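Local structure of 3-hydroxyacyl-CoA dehydrogenase (Burkholderia thailandensis, 4XGN) at residues Val89-Ile94 with Val149-Val154; Ser153-Asp158 with Ala165-Lys170; Thr193-Ile198 with Val248-Gly253. The protein binds NAD and probably catalyses the NAD-dependent oxidation of 3-hydroxyacyl-CoA to 3-ketoacyl-CoA. All coordinates share one frame; numbering follows the deposited sequence.

Interaction 1. Residues Val89-Ile94 with Val149-Val154; sequences VNCAGI and VSTASV. With NAD (nicotinamide-adenine-dinucleotide), chain I.
Asn90 holds three hydrogen bonds across two parallel strand ends. The first is a backbone bond, Asn90 N to Val149 O, 2.8 Å long. The same carbonyl oxygen is also met by a CA-H...O contact from Val89 CA.

The other two bonds use side chains. Thr151 OG1 donates to Asn90 O at 2.7 Å, with the hydroxyl tilted 26° from the carbonyl plane. Thr151 OG1 lies beside its own backbone N (chi1 -47°), which turns it to Asn90 and leaves CG2 facing the cofactor. Tyr231 of helix 228-240 is a second hydrogen-bond partner of this hydroxyl. On the face of the sheet that carries both side chains, Asn90 ND2 donates to Ser150 OG at 3.0 Å, with a bent N-H...O angle of 145°. This pair packs against helix 109-135.

Past the bridge the two chains diverge and NAD fills the fork. Thr151 CG2 touches NAD O4D at 3.4 Å, and Cys91 O lies close to the same ribose. Ala92 CB meets the adenine at N3A, 3.5 Å away. Gly93 CA lies 3.7 Å from NAD O3D. Asn-Cys-Ala-Gly, at the end of the fourth strand of the Rossmann fold, corresponds to the NNAG motif of short-chain dehydrogenases.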
loop_
_atom_site.group_PDB
_atom_site.type_symbol
_atom_site.label_atom_id
_atom_site.label_comp_id
_atom_site.label_asym_id
_atom_site.label_seq_id
_atom_site.Cartn_x
_atom_site.Cartn_y
_atom_site.Cartn_z
ATOM N N VAL A 89 -2.449 -24.013 -5.655
ATOM C CA VAL A 89 -3.425 -22.970 -5.479
ATOM C C VAL A 89 -4.051 -23.153 -4.138
ATOM O O VAL A 89 -4.725 -24.185 -3.901
ATOM C CB VAL A 89 -4.475 -22.973 -6.600
ATOM C CG1 VAL A 89 -5.396 -21.793 -6.455
ATOM C CG2 VAL A 89 -3.781 -22.965 -7.976
ATOM N N ASN A 90 -3.763 -22.212 -3.241
ATOM C CA ASN A 90 -4.318 -22.239 -1.879
ATOM C C ASN A 90 -5.665 -21.535 -1.835
ATOM O O ASN A 90 -5.700 -20.301 -1.862
ATOM C CB ASN A 90 -3.381 -21.571 -0.888
ATOM C CG ASN A 90 -2.102 -22.331 -0.685
ATOM O OD1 ASN A 90 -2.116 -23.435 -0.153
ATOM N ND2 ASN A 90 -1.001 -21.786 -1.134
ATOM N N CYS A 91 -6.751 -22.296 -1.810
ATOM C CA CYS A 91 -8.101 -21.752 -1.646
ATOM C C CYS A 91 -8.814 -22.181 -0.343
ATOM O O CYS A 91 -9.832 -21.588 -0.014
ATOM C CB CYS A 91 -8.995 -22.074 -2.830
ATOM S SG CYS A 91 -8.460 -21.331 -4.384
ATOM N N ALA A 92 -8.287 -23.136 0.413
ATOM C CA ALA A 92 -8.873 -23.507 1.684
ATOM C C ALA A 92 -8.920 -22.297 2.634
ATOM O O ALA A 92 -7.921 -21.653 2.847
ATOM C CB ALA A 92 -8.068 -24.593 2.343
ATOM N N GLY A 93 -10.099 -22.003 3.145
ATOM C CA GLY A 93 -10.260 -20.876 4.041
ATOM C C GLY A 93 -11.642 -20.858 4.632
ATOM O O GLY A 93 -12.547 -21.512 4.100
ATOM N N ILE A 94 -11.774 -20.133 5.760
ATOM C CA ILE A 94 -13.019 -19.896 6.443
ATOM C C ILE A 94 -13.082 -18.389 6.747
ATOM O O ILE A 94 -12.041 -17.732 6.836
ATOM C CB ILE A 94 -13.159 -20.693 7.763
ATOM C CG1 ILE A 94 -11.931 -20.515 8.648
ATOM C CG2 ILE A 94 -13.334 -22.172 7.464
ATOM C CD1 ILE A 94 -12.051 -21.118 10.023
ATOM N N VAL A 149 0.176 -20.000 -5.967
ATOM C CA VAL A 149 -0.836 -18.953 -5.899
ATOM C C VAL A 149 -1.641 -19.127 -4.615
ATOM O O VAL A 149 -2.143 -20.200 -4.336
ATOM C CB VAL A 149 -1.797 -19.013 -7.082
ATOM C CG1 VAL A 149 -2.823 -17.892 -6.998
ATOM C CG2 VAL A 149 -1.026 -18.894 -8.403
ATOM N N SER A 150 -1.727 -18.080 -3.811
ATOM C CA SER A 150 -2.537 -18.096 -2.589
ATOM C C SER A 150 -3.667 -17.089 -2.671
ATOM O O SER A 150 -3.658 -16.178 -3.518
ATOM C CB SER A 150 -1.674 -17.851 -1.400
ATOM O OG SER A 150 -0.634 -18.807 -1.279
ATOM N N THR A 151 -4.670 -17.299 -1.809
ATOM C CA THR A 151 -5.851 -16.457 -1.809
ATOM C C THR A 151 -5.881 -15.654 -0.531
ATOM O O THR A 151 -5.993 -16.199 0.576
ATOM C CB THR A 151 -7.151 -17.275 -1.952
ATOM O OG1 THR A 151 -7.023 -18.240 -3.030
ATOM C CG2 THR A 151 -8.316 -16.343 -2.198
ATOM N N ALA A 152 -5.746 -14.342 -0.649
ATOM C CA ALA A 152 -5.985 -13.465 0.421
ATOM C C ALA A 152 -7.481 -13.032 0.339
ATOM O O ALA A 152 -8.351 -13.896 0.329
ATOM C CB ALA A 152 -4.998 -12.314 0.419
ATOM N N SER A 153 -7.761 -11.736 0.315
ATOM C CA SER A 153 -9.101 -11.118 0.278
ATOM C C SER A 153 -8.840 -9.637 0.295
ATOM O O SER A 153 -7.813 -9.191 0.790
ATOM C CB SER A 153 -9.886 -11.443 1.551
ATOM O OG SER A 153 -11.073 -10.680 1.641
ATOM N N VAL A 154 -9.816 -8.868 -0.182
ATOM C CA VAL A 154 -9.798 -7.434 -0.005
ATOM C C VAL A 154 -9.876 -7.091 1.497
ATOM O O VAL A 154 -9.458 -6.021 1.888
ATOM C CB VAL A 154 -10.909 -6.724 -0.807
ATOM C CG1 VAL A 154 -10.699 -6.918 -2.299
ATOM C CG2 VAL A 154 -12.299 -7.096 -0.328
HETATM P PA NAD I . -15.914 -22.203 -0.053
HETATM O O1A NAD I . -16.431 -22.291 1.338
HETATM O O2A NAD I . -16.878 -22.459 -1.170
HETATM O O5B NAD I . -14.642 -23.159 -0.255
HETATM C C5B NAD I . -13.652 -23.283 0.743
HETATM C C4B NAD I . -13.151 -24.737 0.769
HETATM O O4B NAD I . -12.247 -24.719 1.751
HETATM C C3B NAD I . -14.264 -25.719 1.219
HETATM O O3B NAD I . -14.535 -26.732 0.307
HETATM C C2B NAD I . -13.681 -26.156 2.574
HETATM O O2B NAD I . -14.214 -27.472 2.970
HETATM C C1B NAD I . -12.359 -26.052 2.465
HETATM N N9A NAD I . -11.699 -25.915 3.727
HETATM C C8A NAD I . -12.050 -25.168 4.821
HETATM N N7A NAD I . -11.162 -25.397 5.842
HETATM C C5A NAD I . -10.283 -26.251 5.335
HETATM C C6A NAD I . -9.165 -26.815 5.892
HETATM N N6A NAD I . -8.666 -26.685 7.222
HETATM N N1A NAD I . -8.426 -27.657 5.154
HETATM C C2A NAD I . -8.764 -27.963 3.863
HETATM N N3A NAD I . -9.865 -27.389 3.293
HETATM C C4A NAD I . -10.604 -26.563 4.064
HETATM O O3 NAD I . -15.425 -20.673 -0.093
HETATM P PN NAD I . -14.628 -19.968 -1.327
HETATM O O1N NAD I . -15.388 -18.718 -1.623
HETATM O O2N NAD I . -14.376 -20.856 -2.535
HETATM O O5D NAD I . -13.218 -19.569 -0.636
HETATM C C5D NAD I . -11.963 -19.806 -1.270
HETATM C C4D NAD I . -10.907 -18.876 -0.808
HETATM O O4D NAD I . -11.275 -17.643 -1.267
HETATM C C3D NAD I . -10.843 -18.767 0.737
HETATM O O3D NAD I . -9.563 -18.614 1.175
HETATM C C2D NAD I . -11.692 -17.482 0.945
HETATM O O2D NAD I . -11.425 -16.877 2.292
HETATM C C1D NAD I . -11.311 -16.693 -0.038
HETATM N N1N NAD I . -12.176 -15.590 -0.440
HETATM C C2N NAD I . -13.495 -15.753 -0.794
HETATM C C3N NAD I . -14.294 -14.682 -1.172
HETATM C C7N NAD I . -15.747 -14.813 -1.516
HETATM O O7N NAD I . -16.423 -13.815 -1.601
HETATM N N7N NAD I . -16.315 -16.088 -1.781
HETATM C C4N NAD I . -13.707 -13.399 -1.210
HETATM C C5N NAD I . -12.382 -13.239 -0.894
HETATM C C6N NAD I . -11.618 -14.323 -0.518
#

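Interaction 2. Residues Ser153-Asp158 with Ala165-Lys170; sequences SVAAFD and AYAASK. With NAD (nicotinamide-adenine-dinucleotide), chain I; EDO (1,2-ethanediol), chain J.
Tyr166 and Lys170 lie one helical turn apart and reach side by side past Ser153 to the NAD ribose. Tyr166 has CG anti to its backbone N (chi1 -172°), which carries the ring from the helix toward the cofactor. Lys170 CG sits over the centre of one ring face, 4.0 Å above the plane. Ala155 CB approaches the ring obliquely and touches Tyr166 CD2 at 3.6 Å. Ser153 OG comes in obliquely too, near Tyr166 CE2.

The tips meet the ligands. Tyr166 OH is hydrogen-bonded to NAD O2D, 2.6 Å away and at the ring edge. It also bonds O1 of an ethanediol at 2.7 Å. This molecule, probably from the crystallisation liquor, lies over a face of the nicotinamide, near C4N. Lys170 bends at chi2 and then runs extended to the ribose. Its NZ donates to NAD O3D at 2.8 Å and more weakly to O2D. A further bond to Thr151 O fixes the ammonium. Ser153, Tyr166 and Lys170 are consistent with the Ser-Tyr-Lys catalytic set of short-chain dehydrogenases, with the YxxxK spacing.

Nearer the backbone, alanines pack closely. Ala155 O lies 3.1 Å from Ala167 CB. Ala156 CB rests against the Lys170 carbonyl. Ser153 OG also accepts from Ala155 N at 2.9 Å, a capping bond on the turn into the weakly bonded helix 155-158.

That short helix lies between helix 164-184 and strand 248-251, which Phe157 touches. Helix 109-135 borders Tyr166, and on helix 164-184 Ala167 and Ala168 pack against Pro179 and Met176 of a neighbouring subunit.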
loop_
_atom_site.group_PDB
_atom_site.type_symbol
_atom_site.label_atom_id
_atom_site.label_comp_id
_atom_site.label_asym_id
_atom_site.label_seq_id
_atom_site.Cartn_x
_atom_site.Cartn_y
_atom_site.Cartn_z
ATOM N N SER A 153 -7.761 -11.736 0.315
ATOM C CA SER A 153 -9.101 -11.118 0.278
ATOM C C SER A 153 -8.840 -9.637 0.295
ATOM O O SER A 153 -7.813 -9.191 0.790
ATOM C CB SER A 153 -9.886 -11.443 1.551
ATOM O OG SER A 153 -11.073 -10.680 1.641
ATOM N N VAL A 154 -9.816 -8.868 -0.182
ATOM C CA VAL A 154 -9.798 -7.434 -0.005
ATOM C C VAL A 154 -9.876 -7.091 1.497
ATOM O O VAL A 154 -9.458 -6.021 1.888
ATOM C CB VAL A 154 -10.909 -6.724 -0.807
ATOM C CG1 VAL A 154 -10.699 -6.918 -2.299
ATOM C CG2 VAL A 154 -12.299 -7.096 -0.328
ATOM N N ALA A 155 -10.312 -8.015 2.330
ATOM C CA ALA A 155 -10.276 -7.813 3.775
ATOM C C ALA A 155 -8.844 -7.629 4.326
ATOM O O ALA A 155 -8.700 -7.124 5.444
ATOM C CB ALA A 155 -10.955 -8.981 4.508
ATOM N N ALA A 156 -7.813 -8.022 3.580
ATOM C CA ALA A 156 -6.424 -7.715 3.902
ATOM C C ALA A 156 -6.201 -6.200 4.019
ATOM O O ALA A 156 -5.289 -5.786 4.733
ATOM C CB ALA A 156 -5.437 -8.300 2.884
ATOM N N PHE A 157 -6.998 -5.418 3.298
ATOM C CA PHE A 157 -6.810 -3.958 3.134
ATOM C C PHE A 157 -8.007 -3.166 3.661
ATOM O O PHE A 157 -7.823 -2.046 4.141
ATOM C CB PHE A 157 -6.624 -3.640 1.661
ATOM C CG PHE A 157 -5.595 -4.490 1.003
ATOM C CD1 PHE A 157 -4.273 -4.433 1.436
ATOM C CD2 PHE A 157 -5.955 -5.439 0.029
ATOM C CE1 PHE A 157 -3.294 -5.217 0.838
ATOM C CE2 PHE A 157 -4.979 -6.207 -0.600
ATOM C CZ PHE A 157 -3.662 -6.138 -0.139
ATOM N N ASP A 158 -9.209 -3.733 3.543
ATOM C CA ASP A 158 -10.484 -3.041 3.749
ATOM C C ASP A 158 -11.294 -3.735 4.856
ATOM O O ASP A 158 -12.507 -3.827 4.779
ATOM C CB ASP A 158 -11.394 -3.074 2.478
ATOM C CG ASP A 158 -10.740 -2.615 1.173
ATOM O OD1 ASP A 158 -9.624 -2.077 1.095
ATOM O OD2 ASP A 158 -11.491 -2.758 0.178
ATOM N N ALA A 165 -10.368 -11.108 12.682
ATOM C CA ALA A 165 -9.675 -12.384 12.491
ATOM C C ALA A 165 -9.402 -12.699 11.018
ATOM O O ALA A 165 -8.278 -13.025 10.651
ATOM C CB ALA A 165 -10.444 -13.532 13.097
ATOM N N TYR A 166 -10.429 -12.574 10.193
ATOM C CA TYR A 166 -10.302 -12.837 8.757
ATOM C C TYR A 166 -9.299 -11.878 8.109
ATOM O O TYR A 166 -8.394 -12.305 7.420
ATOM C CB TYR A 166 -11.660 -12.698 8.115
ATOM C CG TYR A 166 -11.714 -13.123 6.667
ATOM C CD1 TYR A 166 -11.543 -14.440 6.309
ATOM C CD2 TYR A 166 -12.034 -12.222 5.690
ATOM C CE1 TYR A 166 -11.647 -14.842 4.997
ATOM C CE2 TYR A 166 -12.120 -12.603 4.361
ATOM C CZ TYR A 166 -11.963 -13.929 4.028
ATOM O OH TYR A 166 -12.082 -14.375 2.712
ATOM N N ALA A 167 -9.418 -10.597 8.436
ATOM C CA ALA A 167 -8.495 -9.615 7.900
ATOM C C ALA A 167 -7.059 -9.879 8.337
ATOM O O ALA A 167 -6.134 -9.842 7.527
ATOM C CB ALA A 167 -8.901 -8.226 8.331
ATOM N N ALA A 168 -6.864 -10.197 9.614
ATOM C CA ALA A 168 -5.515 -10.570 10.065
ATOM C C ALA A 168 -4.932 -11.720 9.275
ATOM O O ALA A 168 -3.811 -11.674 8.848
ATOM C CB ALA A 168 -5.507 -10.906 11.540
ATOM N N SER A 169 -5.721 -12.769 9.109
ATOM C CA SER A 169 -5.277 -13.908 8.391
ATOM C C SER A 169 -4.947 -13.634 6.949
ATOM O O SER A 169 -3.941 -14.119 6.452
ATOM C CB SER A 169 -6.277 -15.069 8.527
ATOM O OG SER A 169 -7.415 -14.912 7.676
ATOM N N LYS A 170 -5.774 -12.859 6.281
ATOM C CA LYS A 170 -5.580 -12.601 4.872
ATOM C C LYS A 170 -4.482 -11.552 4.619
ATOM O O LYS A 170 -3.759 -11.624 3.638
ATOM C CB LYS A 170 -6.912 -12.212 4.247
ATOM C CG LYS A 170 -7.951 -13.299 4.307
ATOM C CD LYS A 170 -7.476 -14.572 3.714
ATOM C CE LYS A 170 -8.630 -15.467 3.337
ATOM N NZ LYS A 170 -8.252 -16.512 2.392
HETATM P PA NAD I . -15.914 -22.203 -0.053
HETATM O O1A NAD I . -16.431 -22.291 1.338
HETATM O O2A NAD I . -16.878 -22.459 -1.170
HETATM O O5B NAD I . -14.642 -23.159 -0.255
HETATM C C5B NAD I . -13.652 -23.283 0.743
HETATM C C4B NAD I . -13.151 -24.737 0.769
HETATM O O4B NAD I . -12.247 -24.719 1.751
HETATM C C3B NAD I . -14.264 -25.719 1.219
HETATM O O3B NAD I . -14.535 -26.732 0.307
HETATM C C2B NAD I . -13.681 -26.156 2.574
HETATM O O2B NAD I . -14.214 -27.472 2.970
HETATM C C1B NAD I . -12.359 -26.052 2.465
HETATM N N9A NAD I . -11.699 -25.915 3.727
HETATM C C8A NAD I . -12.050 -25.168 4.821
HETATM N N7A NAD I . -11.162 -25.397 5.842
HETATM C C5A NAD I . -10.283 -26.251 5.335
HETATM C C6A NAD I . -9.165 -26.815 5.892
HETATM N N6A NAD I . -8.666 -26.685 7.222
HETATM N N1A NAD I . -8.426 -27.657 5.154
HETATM C C2A NAD I . -8.764 -27.963 3.863
HETATM N N3A NAD I . -9.865 -27.389 3.293
HETATM C C4A NAD I . -10.604 -26.563 4.064
HETATM O O3 NAD I . -15.425 -20.673 -0.093
HETATM P PN NAD I . -14.628 -19.968 -1.327
HETATM O O1N NAD I . -15.388 -18.718 -1.623
HETATM O O2N NAD I . -14.376 -20.856 -2.535
HETATM O O5D NAD I . -13.218 -19.569 -0.636
HETATM C C5D NAD I . -11.963 -19.806 -1.270
HETATM C C4D NAD I . -10.907 -18.876 -0.808
HETATM O O4D NAD I . -11.275 -17.643 -1.267
HETATM C C3D NAD I . -10.843 -18.767 0.737
HETATM O O3D NAD I . -9.563 -18.614 1.175
HETATM C C2D NAD I . -11.692 -17.482 0.945
HETATM O O2D NAD I . -11.425 -16.877 2.292
HETATM C C1D NAD I . -11.311 -16.693 -0.038
HETATM N N1N NAD I . -12.176 -15.590 -0.440
HETATM C C2N NAD I . -13.495 -15.753 -0.794
HETATM C C3N NAD I . -14.294 -14.682 -1.172
HETATM C C7N NAD I . -15.747 -14.813 -1.516
HETATM O O7N NAD I . -16.423 -13.815 -1.601
HETATM N N7N NAD I . -16.315 -16.088 -1.781
HETATM C C4N NAD I . -13.707 -13.399 -1.210
HETATM C C5N NAD I . -12.382 -13.239 -0.894
HETATM C C6N NAD I . -11.618 -14.323 -0.518
HETATM C C1 EDO J . -15.441 -13.063 2.669
HETATM O O1 EDO J . -14.209 -12.930 1.923
HETATM C C2 EDO J . -16.610 -13.457 1.739
HETATM O O2 EDO J . -16.890 -12.425 0.765
#

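Interaction 3. Residues Thr193-Ile198 with Val248-Gly253; sequences TIAPGI and VIRLDG. With NAD (nicotinamide-adenine-dinucleotide), chain I.
This is a parallel beta pairing of the last two strands of the Rossmann sheet, 189-196 and 248-251, with the latter at the sheet edge within the chain. Four backbone hydrogen bonds zip them together. Ile249 N donates to Thr193 O, Ala195 N to Ile249 O at 2.8 Å, Leu251 N to Ala195 O, and Gly197 N to Leu251 O at 2.9 Å. The strand segments are twisted by 26°.

On one face Ile194 and Leu251 lie side by side, with Ile194 CG2 4.1 Å from Leu251 CB. Helix 228-240 packs on Ile194. On the other face Ala195 CB meets Val248 CG1 at 4.0 Å, and Phe157 packs on both residues. Ile249 and Leu251 also pack against a neighbouring subunit.

The ends of the strands reach the cofactor. Pro196 lays its ring against the nicotinamide, with CB 3.5 Å from NAD C5N. Gly197 O is 3.2 Å from NAD C4N, the carbon that accepts the hydride. Gly197 CA packs on Asp252 CB at 3.7 Å. A water links Ile198 N to Asp252 O.

Arg250 bends at chi3 and grips Asp252 side-on, with NE and NH2 both on OD2. Asp158 is a second salt-bridge partner of Arg250. Arg250 NE lies 2.8 Å from Asp252 OD2, which sits in the guanidinium plane.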
loop_
_atom_site.group_PDB
_atom_site.type_symbol
_atom_site.label_atom_id
_atom_site.label_comp_id
_atom_site.label_asym_id
_atom_site.label_seq_id
_atom_site.Cartn_x
_atom_site.Cartn_y
_atom_site.Cartn_z
ATOM N N THR A 193 -0.232 -13.821 -4.959
ATOM C CA THR A 193 -1.475 -13.840 -4.212
ATOM C C THR A 193 -2.574 -13.098 -4.986
ATOM O O THR A 193 -2.305 -12.037 -5.568
ATOM C CB THR A 193 -1.241 -13.205 -2.804
ATOM O OG1 THR A 193 -0.270 -14.007 -2.105
ATOM C CG2 THR A 193 -2.532 -13.184 -2.023
ATOM N N ILE A 194 -3.782 -13.626 -4.933
ATOM C CA ILE A 194 -5.003 -12.998 -5.431
ATOM C C ILE A 194 -5.807 -12.592 -4.198
ATOM O O ILE A 194 -5.955 -13.393 -3.282
ATOM C CB ILE A 194 -5.823 -13.944 -6.333
ATOM C CG1 ILE A 194 -5.003 -14.326 -7.594
ATOM C CG2 ILE A 194 -7.121 -13.247 -6.784
ATOM C CD1 ILE A 194 -5.557 -15.522 -8.385
ATOM N N ALA A 195 -6.267 -11.324 -4.181
ATOM C CA ALA A 195 -7.133 -10.795 -3.132
ATOM C C ALA A 195 -8.512 -10.575 -3.734
ATOM O O ALA A 195 -8.809 -9.531 -4.283
ATOM C CB ALA A 195 -6.554 -9.470 -2.564
ATOM N N PRO A 196 -9.400 -11.572 -3.652
ATOM C CA PRO A 196 -10.734 -11.373 -4.211
ATOM C C PRO A 196 -11.618 -10.437 -3.405
ATOM O O PRO A 196 -11.450 -10.294 -2.178
ATOM C CB PRO A 196 -11.335 -12.806 -4.247
ATOM C CG PRO A 196 -10.182 -13.726 -3.952
ATOM C CD PRO A 196 -9.191 -12.958 -3.175
ATOM N N GLY A 197 -12.557 -9.790 -4.090
ATOM C CA GLY A 197 -13.582 -9.007 -3.442
ATOM C C GLY A 197 -14.740 -9.858 -2.935
ATOM O O GLY A 197 -14.673 -10.380 -1.812
ATOM N N ILE A 198 -15.818 -9.950 -3.712
ATOM C CA ILE A 198 -16.961 -10.745 -3.281
ATOM C C ILE A 198 -17.352 -11.637 -4.429
ATOM O O ILE A 198 -17.670 -11.132 -5.515
ATOM C CB ILE A 198 -18.179 -9.913 -2.836
ATOM C CG1 ILE A 198 -17.757 -8.708 -1.991
ATOM C CG2 ILE A 198 -19.147 -10.819 -2.062
ATOM C CD1 ILE A 198 -18.803 -7.636 -2.026
ATOM N N VAL A 248 0.529 -9.065 -4.962
ATOM C CA VAL A 248 -0.873 -9.327 -4.576
ATOM C C VAL A 248 -1.781 -8.585 -5.543
ATOM O O VAL A 248 -1.540 -7.396 -5.798
ATOM C CB VAL A 248 -1.137 -8.771 -3.170
ATOM C CG1 VAL A 248 -2.569 -8.928 -2.744
ATOM C CG2 VAL A 248 -0.203 -9.429 -2.155
ATOM N N ILE A 249 -2.792 -9.256 -6.106
ATOM C CA ILE A 249 -3.688 -8.620 -7.105
ATOM C C ILE A 249 -5.113 -8.616 -6.580
ATOM O O ILE A 249 -5.697 -9.664 -6.330
ATOM C CB ILE A 249 -3.648 -9.322 -8.469
ATOM C CG1 ILE A 249 -2.222 -9.315 -9.026
ATOM C CG2 ILE A 249 -4.675 -8.726 -9.425
ATOM C CD1 ILE A 249 -2.060 -10.217 -10.209
ATOM N N ARG A 250 -5.646 -7.417 -6.366
ATOM C CA ARG A 250 -7.087 -7.265 -6.060
ATOM C C ARG A 250 -7.922 -7.673 -7.271
ATOM O O ARG A 250 -7.709 -7.170 -8.389
ATOM C CB ARG A 250 -7.410 -5.850 -5.655
ATOM C CG ARG A 250 -6.679 -5.420 -4.387
ATOM C CD ARG A 250 -7.017 -3.981 -3.974
ATOM N NE ARG A 250 -8.440 -3.836 -3.617
ATOM C CZ ARG A 250 -8.975 -3.434 -2.470
ATOM N NH1 ARG A 250 -8.255 -2.949 -1.484
ATOM N NH2 ARG A 250 -10.293 -3.433 -2.341
ATOM N N LEU A 251 -8.903 -8.541 -7.049
ATOM C CA LEU A 251 -9.819 -8.951 -8.113
ATOM C C LEU A 251 -11.214 -8.691 -7.546
ATOM O O LEU A 251 -11.785 -9.530 -6.864
ATOM C CB LEU A 251 -9.653 -10.436 -8.451
ATOM C CG LEU A 251 -10.549 -11.010 -9.547
ATOM C CD1 LEU A 251 -10.167 -10.407 -10.896
ATOM C CD2 LEU A 251 -10.415 -12.526 -9.566
ATOM N N ASP A 252 -11.750 -7.498 -7.794
ATOM C CA ASP A 252 -12.837 -7.030 -6.955
ATOM C C ASP A 252 -13.817 -6.027 -7.581
ATOM O O ASP A 252 -14.616 -5.479 -6.879
ATOM C CB ASP A 252 -12.246 -6.438 -5.682
ATOM C CG ASP A 252 -11.395 -5.193 -5.936
ATOM O OD1 ASP A 252 -11.346 -4.684 -7.109
ATOM O OD2 ASP A 252 -10.758 -4.745 -4.956
ATOM N N GLY A 253 -13.774 -5.811 -8.888
ATOM C CA GLY A 253 -14.700 -4.852 -9.474
ATOM C C GLY A 253 -14.541 -3.423 -8.964
ATOM O O GLY A 253 -15.451 -2.623 -9.081
HETATM P PA NAD I . -15.914 -22.203 -0.053
HETATM O O1A NAD I . -16.431 -22.291 1.338
HETATM O O2A NAD I . -16.878 -22.459 -1.170
HETATM O O5B NAD I . -14.642 -23.159 -0.255
HETATM C C5B NAD I . -13.652 -23.283 0.743
HETATM C C4B NAD I . -13.151 -24.737 0.769
HETATM O O4B NAD I . -12.247 -24.719 1.751
HETATM C C3B NAD I . -14.264 -25.719 1.219
HETATM O O3B NAD I . -14.535 -26.732 0.307
HETATM C C2B NAD I . -13.681 -26.156 2.574
HETATM O O2B NAD I . -14.214 -27.472 2.970
HETATM C C1B NAD I . -12.359 -26.052 2.465
HETATM N N9A NAD I . -11.699 -25.915 3.727
HETATM C C8A NAD I . -12.050 -25.168 4.821
HETATM N N7A NAD I . -11.162 -25.397 5.842
HETATM C C5A NAD I . -10.283 -26.251 5.335
HETATM C C6A NAD I . -9.165 -26.815 5.892
HETATM N N6A NAD I . -8.666 -26.685 7.222
HETATM N N1A NAD I . -8.426 -27.657 5.154
HETATM C C2A NAD I . -8.764 -27.963 3.863
HETATM N N3A NAD I . -9.865 -27.389 3.293
HETATM C C4A NAD I . -10.604 -26.563 4.064
HETATM O O3 NAD I . -15.425 -20.673 -0.093
HETATM P PN NAD I . -14.628 -19.968 -1.327
HETATM O O1N NAD I . -15.388 -18.718 -1.623
HETATM O O2N NAD I . -14.376 -20.856 -2.535
HETATM O O5D NAD I . -13.218 -19.569 -0.636
HETATM C C5D NAD I . -11.963 -19.806 -1.270
HETATM C C4D NAD I . -10.907 -18.876 -0.808
HETATM O O4D NAD I . -11.275 -17.643 -1.267
HETATM C C3D NAD I . -10.843 -18.767 0.737
HETATM O O3D NAD I . -9.563 -18.614 1.175
HETATM C C2D NAD I . -11.692 -17.482 0.945
HETATM O O2D NAD I . -11.425 -16.877 2.292
HETATM C C1D NAD I . -11.311 -16.693 -0.038
HETATM N N1N NAD I . -12.176 -15.590 -0.440
HETATM C C2N NAD I . -13.495 -15.753 -0.794
HETATM C C3N NAD I . -14.294 -14.682 -1.172
HETATM C C7N NAD I . -15.747 -14.813 -1.516
HETATM O O7N NAD I . -16.423 -13.815 -1.601
HETATM N N7N NAD I . -16.315 -16.088 -1.781
HETATM C C4N NAD I . -13.707 -13.399 -1.210
HETATM C C5N NAD I . -12.382 -13.239 -0.894
HETATM C C6N NAD I . -11.618 -14.323 -0.518
HETATM O O HOH W 1 -15.953 -7.530 -5.498
#

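From the N terminus, strand 85-90 comes first, and interaction 1 pairs it with strand 146-151 after a long excursion through helix 109-135. The chain runs straight on into interaction 2, which shares Ser153 and Val154 and closes the short loop that leads from helix 155-158 into helix 164-184. Interaction 3 then closes the loop from strand 189-196 to strand 248-251. Interaction 2 starts on the residues where interaction 1 ends, and interaction 3 follows in series; none nests. A probable backbone hydrogen bond, Ala152 N to Ile194 O at 2.8 Å, joins interactions 1 and 3. Asp158 OD2 and Arg250 NH2 bridge interactions 2 and 3. All three border NAD, tying sheet and helices round one site.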